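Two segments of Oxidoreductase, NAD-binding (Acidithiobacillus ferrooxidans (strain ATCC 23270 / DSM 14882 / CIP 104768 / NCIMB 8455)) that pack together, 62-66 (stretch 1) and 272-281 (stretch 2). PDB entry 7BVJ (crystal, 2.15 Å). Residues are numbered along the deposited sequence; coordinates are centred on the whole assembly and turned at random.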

# COMPACT_ATOMS: atom_id res chain seq x y z
N ASP A 62 -17.40 -9.23 -12.19
CA ASP A 62 -17.84 -7.99 -11.57
C ASP A 62 -16.68 -7.17 -11.00
O ASP A 62 -16.74 -5.94 -11.02
CB ASP A 62 -18.84 -8.27 -10.45
CG ASP A 62 -20.00 -9.17 -10.90
OD1 ASP A 62 -20.79 -8.72 -11.74
OD2 ASP A 62 -20.11 -10.32 -10.40
N ALA A 63 -15.64 -7.82 -10.46
CA ALA A 63 -14.50 -7.07 -9.95
C ALA A 63 -13.19 -7.74 -10.35
O ALA A 63 -13.12 -8.96 -10.53
CB ALA A 63 -14.54 -6.94 -8.41
N VAL A 64 -12.14 -6.93 -10.47
CA VAL A 64 -10.82 -7.47 -10.72
C VAL A 64 -9.80 -6.82 -9.80
O VAL A 64 -9.97 -5.68 -9.34
CB VAL A 64 -10.37 -7.29 -12.18
CG1 VAL A 64 -11.33 -7.98 -13.14
CG2 VAL A 64 -10.26 -5.80 -12.49
N SER A 65 -8.73 -7.56 -9.53
CA SER A 65 -7.47 -6.97 -9.12
C SER A 65 -6.58 -6.74 -10.35
O SER A 65 -6.50 -7.59 -11.24
CB SER A 65 -6.75 -7.86 -8.10
OG SER A 65 -7.31 -7.70 -6.80
N ILE A 66 -5.94 -5.57 -10.39
CA ILE A 66 -5.00 -5.20 -11.45
C ILE A 66 -3.61 -5.18 -10.82
O ILE A 66 -3.31 -4.32 -9.98
CB ILE A 66 -5.35 -3.85 -12.08
CG1 ILE A 66 -6.61 -3.98 -12.94
CG2 ILE A 66 -4.21 -3.32 -12.89
CD1 ILE A 66 -7.28 -2.66 -13.21
N GLU A 272 -7.61 -7.22 2.72
CA GLU A 272 -7.79 -6.13 1.78
C GLU A 272 -8.76 -6.52 0.66
O GLU A 272 -9.61 -5.73 0.24
CB GLU A 272 -6.38 -5.74 1.27
CG GLU A 272 -6.23 -4.85 0.07
CD GLU A 272 -4.75 -4.43 -0.15
OE1 GLU A 272 -4.35 -3.29 0.17
OE2 GLU A 272 -3.97 -5.27 -0.63
N ILE A 273 -8.71 -7.78 0.22
CA ILE A 273 -9.59 -8.18 -0.86
C ILE A 273 -11.02 -8.35 -0.35
O ILE A 273 -11.98 -7.93 -1.01
CB ILE A 273 -9.05 -9.45 -1.54
CG1 ILE A 273 -7.92 -9.04 -2.49
CG2 ILE A 273 -10.16 -10.19 -2.31
CD1 ILE A 273 -7.13 -10.20 -3.09
N GLU A 274 -11.17 -8.92 0.85
CA GLU A 274 -12.52 -9.01 1.42
C GLU A 274 -13.11 -7.62 1.62
O GLU A 274 -14.30 -7.40 1.37
CB GLU A 274 -12.54 -9.77 2.74
CG GLU A 274 -13.97 -9.92 3.26
CD GLU A 274 -14.09 -10.64 4.58
OE1 GLU A 274 -13.26 -11.53 4.86
OE2 GLU A 274 -15.03 -10.32 5.34
N ASP A 275 -12.28 -6.66 2.04
CA ASP A 275 -12.78 -5.30 2.20
C ASP A 275 -13.25 -4.72 0.87
O ASP A 275 -14.33 -4.12 0.78
CB ASP A 275 -11.70 -4.45 2.86
CG ASP A 275 -12.16 -3.05 3.13
OD1 ASP A 275 -12.18 -2.25 2.17
OD2 ASP A 275 -12.51 -2.73 4.29
N PHE A 276 -12.44 -4.88 -0.19
CA PHE A 276 -12.82 -4.41 -1.53
C PHE A 276 -14.17 -5.00 -1.96
O PHE A 276 -15.08 -4.27 -2.42
CB PHE A 276 -11.66 -4.78 -2.49
CG PHE A 276 -11.97 -4.65 -3.98
CD1 PHE A 276 -12.45 -3.47 -4.53
CD2 PHE A 276 -11.69 -5.71 -4.84
CE1 PHE A 276 -12.69 -3.36 -5.91
CE2 PHE A 276 -11.95 -5.62 -6.21
CZ PHE A 276 -12.44 -4.43 -6.75
N LEU A 277 -14.34 -6.30 -1.78
CA LEU A 277 -15.58 -6.95 -2.24
C LEU A 277 -16.78 -6.55 -1.36
O LEU A 277 -17.91 -6.39 -1.86
CB LEU A 277 -15.39 -8.46 -2.28
CG LEU A 277 -14.33 -9.02 -3.24
CD1 LEU A 277 -14.29 -10.55 -3.20
CD2 LEU A 277 -14.58 -8.52 -4.65
N ASN A 278 -16.56 -6.37 -0.06
CA ASN A 278 -17.63 -5.88 0.80
C ASN A 278 -18.02 -4.47 0.42
O ASN A 278 -19.20 -4.12 0.46
CB ASN A 278 -17.21 -5.94 2.27
CG ASN A 278 -17.12 -7.36 2.77
OD1 ASN A 278 -17.80 -8.25 2.27
ND2 ASN A 278 -16.27 -7.58 3.76
N ALA A 279 -17.05 -3.65 0.02
CA ALA A 279 -17.39 -2.29 -0.39
C ALA A 279 -18.30 -2.31 -1.60
O ALA A 279 -19.26 -1.54 -1.69
CB ALA A 279 -16.12 -1.50 -0.68
N ILE A 280 -18.00 -3.19 -2.56
CA ILE A 280 -18.89 -3.31 -3.72
C ILE A 280 -20.28 -3.73 -3.28
O ILE A 280 -21.29 -3.11 -3.66
CB ILE A 280 -18.33 -4.29 -4.77
CG1 ILE A 280 -17.07 -3.73 -5.42
CG2 ILE A 280 -19.41 -4.60 -5.82
CD1 ILE A 280 -16.14 -4.81 -6.01
N ALA A 281 -20.35 -4.77 -2.44
CA ALA A 281 -21.62 -5.44 -2.14
C ALA A 281 -22.50 -4.70 -1.13
O ALA A 281 -23.72 -4.86 -1.16
CB ALA A 281 -21.34 -6.87 -1.64

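Strand 63-66 lies against helix 272-281 with the chain directions 144° apart and the axes 10.2 Å from each other at closest approach. The contact is small, burying 192 Å² in total, and it is apolar in character: no hydrogen bond crosses between the stretches.

A63 is its centre. Its CA-to-CB bond points toward the helix, and the single methyl meets three side chains spaced along one helical face: CB lies 3.6 Å from F276 CE2, 3.6 Å from I280 CD1 and 4.1 Å from L277 CD2. A short side chain suits this position, because the CA atoms of A63 and L277 are only 7.8 Å apart and the helix residues supply the length needed to fill the gap.

Their rotamers show how they do so. F276 starts from a CB directed toward the strand, and its t chi1 (168°) carries the ring down to the strand, where CE2 also comes within 3.7 Å of the backbone oxygen V64 O. This ring approaches both A63 CB and V64 O obliquely. One turn later, I280 also points toward the strand; with chi1 m and chi2 t its chain is extended, and CD1 at its tip makes the contact. L277 leaves the helix sideways, yet its m,t conformation brings CD2 nearer, so that it reaches the same methyl.

Side chains alternate along the strand, and V64 accordingly turns away, contributing its carbonyl oxygen to the contact. S65 is sideways and peripheral: its OG, hydrogen-bonded elsewhere in the structure, lies 4.5 Å from I273 CD1, which an m,t side chain brings nearer to the strand. The polar residues E274, D275 and N278 lie out of reach of the strand, and N278 ND2 donates a weak hydrogen bond to E274 OE2 (3.4 Å), one turn back along the helix.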